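Local coordinates for protein phosphodiesterase (Pseudomonas aeruginosa, PDB 4G75) that is a colicin M-like bacteriocin that probably kills susceptible bacteria by cleaving the lipid-linked precursor of peptidoglycan in a magnesium-dependent reaction, at residues Lys42-Arg45 with Asp46-Tyr49; Arg263-Gly266 with Gln267-Asp271. All blocks are in the same frame, centred on the assembly; numbering follows the deposited sequence.

Interaction 1 (Lys42-Arg45 with Asp46-Tyr49); sequences KGQR and DVAY. With EDO (1,2-ethanediol), chain I.
Tyr49 OH lies at the edge of the Arg45 guanidinium, near its plane, while Lys42 CA sits 3.9 Å above one face of that group, offset toward its rim. The Tyr49 ring has Asp46 OD1 in plane at its edge and meets Arg45 O obliquely. Alongside, Arg45 CB touches the ring at Tyr49 CE2, 3.8 Å away. The Arg45 chain bends at chi3 (-58°), which brings one face of the guanidinium toward Lys42 CA. This suits a buried arginine with several partners: Asp88 and Glu84 form salt bridges with it, Ser41 bonds its NH1, and Asp88 is also hydrogen-bonded to Tyr49 OH. Glu84 is shared with Lys42 NZ, so both acids probably offset the buried positive charge. On the more exposed flank, the Gln44 and Val47 side chains cross obliquely, NE2 to CG1 at 4.0 Å. A 1,2-ethanediol, probably from the crystallisation liquor, gives its O2 proton to Gln44 OE1 at 2.9 Å and is also hydrogen-bonded to Gln14. Beneath the side chains, Asp46 N bonds Lys42 O at 2.8 Å and Tyr49 N bonds Arg45 O at 2.9 Å, the latter in the carbonyl plane. These i to i+4 bonds are the pattern of an alpha-helix, here the last two turns of helix 34-49.

Interaction 2 (Arg263-Gly266 with Gln267-Asp271); sequences REVG and QKFKD
The turn that carries the chain out of helix 255-264 turns about Val265 O, which accepts from two successive backbone amides. Phe269 N reaches Val265 O at 2.8 Å, nearly along the C=O axis, with a straight N-H...O angle of 169°. Lys268 N, 3.1 Å from Val265 O, approaches from above the carbonyl plane, 53° out of it, and so does not use a lone pair. The same oxygen lies in plane at the edge of the Phe269 ring. Val265 and Phe269 also meet through their side chains, CG2 to CD2 at 3.8 Å; with CG2 anti to the Val265 backbone N, that methyl meets the Phe269 ring obliquely. Both apolar residues are buried, and here the end of helix 255-264, within the colicin M family region, meets helices 55-65, 81-102 and 143-153: Leu152 touches both, Trp62 packs on Val265, and Trp65, Ile86 and Ile89 pack on Phe269. Glu264 suits the boundary, since its carboxylate takes hydrogen bonds from the indoles of Trp62 and Trp68 and a salt bridge from Arg260. On the exposed side, a water donates to Arg263 O at 3.2 Å and, weakly, to Gln267 OE1.

Interactions 1 and 2 do not touch: their centres are 24 Å apart and their nearest atoms about 11 Å. They belong to distant parts of the sequence, yet both contacts touch the same two helices. Helix 55-65 lends Pro57, Leu58 and Leu61 to residues 42-49 and Trp62 and Trp65 to residues 263-271. Against helix 81-102, interaction 1 adds salt bridges to Glu84 and Asp88 to its apolar contacts, whereas Phe269 of interaction 2 meets it through Ile86 and Ile89; against helix 55-65 both include apolar contacts. Both lie away from the magnesium site of Val211, Glu213 and Asp241, and neither supplies a ligand to the metal.

Interaction 1 (Lys42-Arg45 with Asp46-Tyr49)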
ATOM      1  N   LYS A  42      10.467 -17.901  -4.009  1.00  8.40           N
ATOM      2  CA  LYS A  42      10.476 -16.501  -3.570  1.00  6.24           C
ATOM      3  C   LYS A  42      11.068 -15.562  -4.620  1.00 11.65           C
ATOM      4  O   LYS A  42      10.681 -14.388  -4.717  1.00  8.93           O
ATOM      5  CB  LYS A  42      11.225 -16.357  -2.238  1.00  7.28           C
ATOM      6  CG  LYS A  42      10.606 -17.163  -1.100  1.00  7.33           C
ATOM      7  CD  LYS A  42      11.326 -16.937   0.234  1.00  7.82           C
ATOM      8  CE  LYS A  42      10.898 -17.993   1.274  1.00  7.00           C
ATOM      9  NZ  LYS A  42       9.428 -17.904   1.592  1.00  9.52           N
ATOM     10  N   GLY A  43      12.001 -16.081  -5.417  1.00 12.64           N
ATOM     11  CA  GLY A  43      12.684 -15.264  -6.408  1.00  8.03           C
ATOM     12  C   GLY A  43      11.756 -14.628  -7.429  1.00  8.00           C
ATOM     13  O   GLY A  43      11.767 -13.407  -7.610  1.00  8.86           O
ATOM     14  N   GLN A  44      10.943 -15.440  -8.100  1.00  4.86           N
ATOM     15  CA  GLN A  44      10.058 -14.892  -9.123  1.00  9.15           C
ATOM     16  C   GLN A  44       8.951 -14.025  -8.522  1.00  7.27           C
ATOM     17  O   GLN A  44       8.544 -13.027  -9.123  1.00  8.07           O
ATOM     18  CB  GLN A  44       9.465 -15.990 -10.008  1.00 16.85           C
ATOM     19  CG  GLN A  44       8.882 -15.444 -11.304  1.00 16.29           C
ATOM     20  CD  GLN A  44       9.899 -14.635 -12.105  1.00 22.59           C
ATOM     21  OE1 GLN A  44      11.108 -14.872 -12.023  1.00 34.48           O
ATOM     22  NE2 GLN A  44       9.411 -13.683 -12.889  1.00 21.73           N
ATOM     23  N   ARG A  45       8.464 -14.391  -7.340  1.00  8.19           N
ATOM     24  CA  ARG A  45       7.479 -13.540  -6.691  1.00  8.07           C
ATOM     25  C   ARG A  45       8.100 -12.189  -6.350  1.00 11.58           C
ATOM     26  O   ARG A  45       7.488 -11.149  -6.561  1.00 10.10           O
ATOM     27  CB  ARG A  45       6.880 -14.206  -5.450  1.00  7.51           C
ATOM     28  CG  ARG A  45       6.093 -15.488  -5.741  1.00  7.25           C
ATOM     29  CD  ARG A  45       5.121 -15.811  -4.596  1.00  5.70           C
ATOM     30  NE  ARG A  45       5.822 -15.952  -3.324  1.00  9.29           N
ATOM     31  CZ  ARG A  45       6.407 -17.074  -2.915  1.00  8.70           C
ATOM     32  NH1 ARG A  45       6.366 -18.162  -3.674  1.00  9.63           N
ATOM     33  NH2 ARG A  45       7.039 -17.109  -1.750  1.00  7.13           N
ATOM     34  N   ASP A  46       9.324 -12.204  -5.832  1.00  9.20           N
ATOM     35  CA  ASP A  46      10.002 -10.957  -5.483  1.00 12.51           C
ATOM     36  C   ASP A  46      10.198 -10.058  -6.700  1.00 11.53           C
ATOM     37  O   ASP A  46      10.102  -8.833  -6.601  1.00  7.94           O
ATOM     38  CB  ASP A  46      11.360 -11.243  -4.831  1.00  9.67           C
ATOM     39  CG  ASP A  46      11.231 -11.771  -3.420  1.00 11.92           C
ATOM     40  OD1 ASP A  46      10.115 -11.717  -2.850  1.00  7.07           O
ATOM     41  OD2 ASP A  46      12.258 -12.231  -2.876  1.00 10.19           O
ATOM     42  N   VAL A  47      10.488 -10.668  -7.846  1.00  7.19           N
ATOM     43  CA  VAL A  47      10.641  -9.908  -9.082  1.00  7.31           C
ATOM     44  C   VAL A  47       9.365  -9.122  -9.364  1.00  4.47           C
ATOM     45  O   VAL A  47       9.409  -7.957  -9.764  1.00  9.87           O
ATOM     46  CB  VAL A  47      10.975 -10.833 -10.274  1.00 11.28           C
ATOM     47  CG1 VAL A  47      10.760 -10.098 -11.604  1.00 10.92           C
ATOM     48  CG2 VAL A  47      12.416 -11.328 -10.165  1.00  9.48           C
ATOM     49  N   ALA A  48       8.226  -9.769  -9.161  1.00  6.16           N
ATOM     50  CA  ALA A  48       6.948  -9.097  -9.333  1.00  8.21           C
ATOM     51  C   ALA A  48       6.767  -8.015  -8.278  1.00  6.38           C
ATOM     52  O   ALA A  48       6.405  -6.889  -8.603  1.00  7.70           O
ATOM     53  CB  ALA A  48       5.798 -10.105  -9.277  1.00 10.10           C
ATOM     54  N   TYR A  49       7.046  -8.350  -7.021  1.00 10.62           N
ATOM     55  CA  TYR A  49       6.809  -7.417  -5.917  1.00  7.29           C
ATOM     56  C   TYR A  49       7.574  -6.098  -6.065  1.00  7.87           C
ATOM     57  O   TYR A  49       7.025  -5.017  -5.776  1.00  6.88           O
ATOM     58  CB  TYR A  49       7.123  -8.059  -4.557  1.00  6.04           C
ATOM     59  CG  TYR A  49       6.179  -9.166  -4.121  1.00  5.86           C
ATOM     60  CD1 TYR A  49       4.802  -9.010  -4.205  1.00  6.43           C
ATOM     61  CD2 TYR A  49       6.675 -10.357  -3.588  1.00  6.27           C
ATOM     62  CE1 TYR A  49       3.941 -10.000  -3.793  1.00  8.76           C
ATOM     63  CE2 TYR A  49       5.821 -11.367  -3.169  1.00  6.82           C
ATOM     64  CZ  TYR A  49       4.456 -11.183  -3.272  1.00  6.92           C
ATOM     65  OH  TYR A  49       3.593 -12.170  -2.869  1.00  6.98           O
TER
HETATM   66  C1  EDO I 308      14.872 -14.162 -13.900  1.00 27.68           C
HETATM   67  O1  EDO I 308      16.020 -14.445 -13.088  1.00 19.01           O
HETATM   68  C2  EDO I 308      13.834 -13.436 -13.053  1.00 23.82           C
HETATM   69  O2  EDO I 308      12.628 -13.231 -13.797  1.00 28.66           O

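Interaction 2 (Arg263-Gly266 with Gln267-Asp271)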
ATOM      1  N   ARG A 263     -13.153 -12.563   0.241  1.00 13.97           N
ATOM      2  CA  ARG A 263     -14.295 -13.275   0.807  1.00 15.46           C
ATOM      3  C   ARG A 263     -13.900 -14.588   1.475  1.00 19.04           C
ATOM      4  O   ARG A 263     -14.655 -15.132   2.275  1.00 21.56           O
ATOM      5  CB  ARG A 263     -15.351 -13.522  -0.272  1.00 11.79           C
ATOM      6  CG  ARG A 263     -16.109 -12.272  -0.654  1.00 16.61           C
ATOM      7  CD  ARG A 263     -16.803 -12.396  -1.999  1.00 15.66           C
ATOM      8  NE  ARG A 263     -17.450 -11.138  -2.365  1.00 17.04           N
ATOM      9  CZ  ARG A 263     -18.035 -10.910  -3.534  1.00 19.63           C
ATOM     10  NH1 ARG A 263     -18.062 -11.862  -4.456  1.00 18.38           N
ATOM     11  NH2 ARG A 263     -18.595  -9.732  -3.779  1.00 21.37           N
ATOM     12  N   GLU A 264     -12.711 -15.088   1.160  1.00 10.38           N
ATOM     13  CA  GLU A 264     -12.293 -16.393   1.652  1.00 15.27           C
ATOM     14  C   GLU A 264     -11.164 -16.330   2.674  1.00 15.11           C
ATOM     15  O   GLU A 264     -10.999 -17.239   3.478  1.00 17.51           O
ATOM     16  CB  GLU A 264     -11.843 -17.273   0.490  1.00 15.92           C
ATOM     17  CG  GLU A 264     -12.869 -17.440  -0.604  1.00 20.94           C
ATOM     18  CD  GLU A 264     -12.402 -18.399  -1.676  1.00 28.13           C
ATOM     19  OE1 GLU A 264     -11.249 -18.877  -1.584  1.00 18.77           O
ATOM     20  OE2 GLU A 264     -13.190 -18.678  -2.607  1.00 23.64           O
ATOM     21  N   VAL A 265     -10.377 -15.265   2.635  1.00 14.50           N
ATOM     22  CA  VAL A 265      -9.134 -15.238   3.400  1.00 12.02           C
ATOM     23  C   VAL A 265      -9.338 -15.382   4.913  1.00 17.80           C
ATOM     24  O   VAL A 265      -8.490 -15.944   5.613  1.00 12.32           O
ATOM     25  CB  VAL A 265      -8.299 -13.980   3.062  1.00 13.95           C
ATOM     26  CG1 VAL A 265      -8.912 -12.743   3.707  1.00 10.58           C
ATOM     27  CG2 VAL A 265      -6.851 -14.173   3.483  1.00 14.11           C
ATOM     28  N   GLY A 266     -10.467 -14.889   5.412  1.00 13.48           N
ATOM     29  CA  GLY A 266     -10.770 -14.969   6.831  1.00 14.22           C
ATOM     30  C   GLY A 266     -11.000 -16.382   7.339  1.00 20.83           C
ATOM     31  O   GLY A 266     -10.951 -16.632   8.543  1.00 18.52           O
ATOM     32  N   GLN A 267     -11.255 -17.314   6.426  1.00 21.30           N
ATOM     33  CA  GLN A 267     -11.393 -18.716   6.796  1.00 38.11           C
ATOM     34  C   GLN A 267     -10.093 -19.222   7.398  1.00 41.59           C
ATOM     35  O   GLN A 267     -10.099 -20.064   8.295  1.00 26.86           O
ATOM     36  CB  GLN A 267     -11.702 -19.573   5.567  1.00 24.28           C
ATOM     37  CG  GLN A 267     -12.730 -19.003   4.617  1.00 54.08           C
ATOM     38  CD  GLN A 267     -14.090 -19.616   4.802  1.00 56.75           C
ATOM     39  OE1 GLN A 267     -14.836 -19.244   5.705  1.00 68.79           O
ATOM     40  NE2 GLN A 267     -14.428 -20.564   3.935  1.00 48.29           N
ATOM     41  N   LYS A 268      -8.980 -18.696   6.894  1.00 16.15           N
ATOM     42  CA  LYS A 268      -7.663 -19.204   7.253  0.75 19.59           C
ATOM     43  C   LYS A 268      -6.870 -18.225   8.106  1.00 20.66           C
ATOM     44  O   LYS A 268      -6.086 -18.631   8.963  1.00 21.62           O
ATOM     45  CB  LYS A 268      -6.890 -19.590   5.993  0.75 20.32           C
ATOM     46  CG  LYS A 268      -7.628 -20.616   5.144  0.75 27.95           C
ATOM     47  CD  LYS A 268      -6.714 -21.293   4.144  0.75 41.63           C
ATOM     48  CE  LYS A 268      -7.316 -22.606   3.651  0.75 44.06           C
ATOM     49  NZ  LYS A 268      -7.456 -23.615   4.746  0.75 29.50           N
ATOM     50  N   PHE A 269      -7.079 -16.935   7.870  1.00 13.57           N
ATOM     51  CA  PHE A 269      -6.474 -15.904   8.690  1.00 11.94           C
ATOM     52  C   PHE A 269      -7.562 -15.401   9.624  1.00  9.80           C
ATOM     53  O   PHE A 269      -8.223 -14.405   9.354  1.00 13.17           O
ATOM     54  CB  PHE A 269      -5.922 -14.777   7.811  1.00  8.10           C
ATOM     55  CG  PHE A 269      -4.610 -15.111   7.152  1.00 11.53           C
ATOM     56  CD1 PHE A 269      -3.415 -14.660   7.689  1.00 11.64           C
ATOM     57  CD2 PHE A 269      -4.573 -15.880   5.997  1.00  7.95           C
ATOM     58  CE1 PHE A 269      -2.201 -14.968   7.084  1.00 10.72           C
ATOM     59  CE2 PHE A 269      -3.363 -16.197   5.390  1.00  9.68           C
ATOM     60  CZ  PHE A 269      -2.178 -15.733   5.929  1.00  9.73           C
ATOM     61  N   LYS A 270      -7.756 -16.131  10.720  1.00 13.45           N
ATOM     62  CA  LYS A 270      -8.918 -15.951  11.579  1.00 17.68           C
ATOM     63  C   LYS A 270      -8.940 -14.625  12.336  1.00 18.22           C
ATOM     64  O   LYS A 270      -9.956 -14.263  12.926  1.00 18.12           O
ATOM     65  CB  LYS A 270      -9.033 -17.125  12.552  1.00 15.51           C
ATOM     66  CG  LYS A 270      -9.219 -18.470  11.862  1.00 33.61           C
ATOM     67  CD  LYS A 270      -9.652 -19.537  12.854  1.00 40.03           C
ATOM     68  CE  LYS A 270     -10.088 -20.813  12.151  1.00 63.81           C
ATOM     69  NZ  LYS A 270     -10.483 -21.867  13.131  1.00 52.72           N
ATOM     70  N   ASP A 271      -7.827 -13.901  12.321  1.00 12.56           N
ATOM     71  CA  ASP A 271      -7.772 -12.602  12.990  1.00 11.29           C
ATOM     72  C   ASP A 271      -8.024 -11.427  12.050  1.00 10.83           C
ATOM     73  O   ASP A 271      -7.951 -10.278  12.470  1.00 11.52           O
ATOM     74  CB  ASP A 271      -6.425 -12.424  13.693  1.00 11.77           C
ATOM     75  CG  ASP A 271      -6.187 -13.475  14.756  1.00 23.34           C
ATOM     76  OD1 ASP A 271      -7.100 -13.704  15.576  1.00 16.24           O
ATOM     77  OD2 ASP A 271      -5.088 -14.065  14.769  1.00 18.62           O
TER
HETATM   78  O   HOH W   1     -14.172 -15.951   5.311  1.00 33.48           O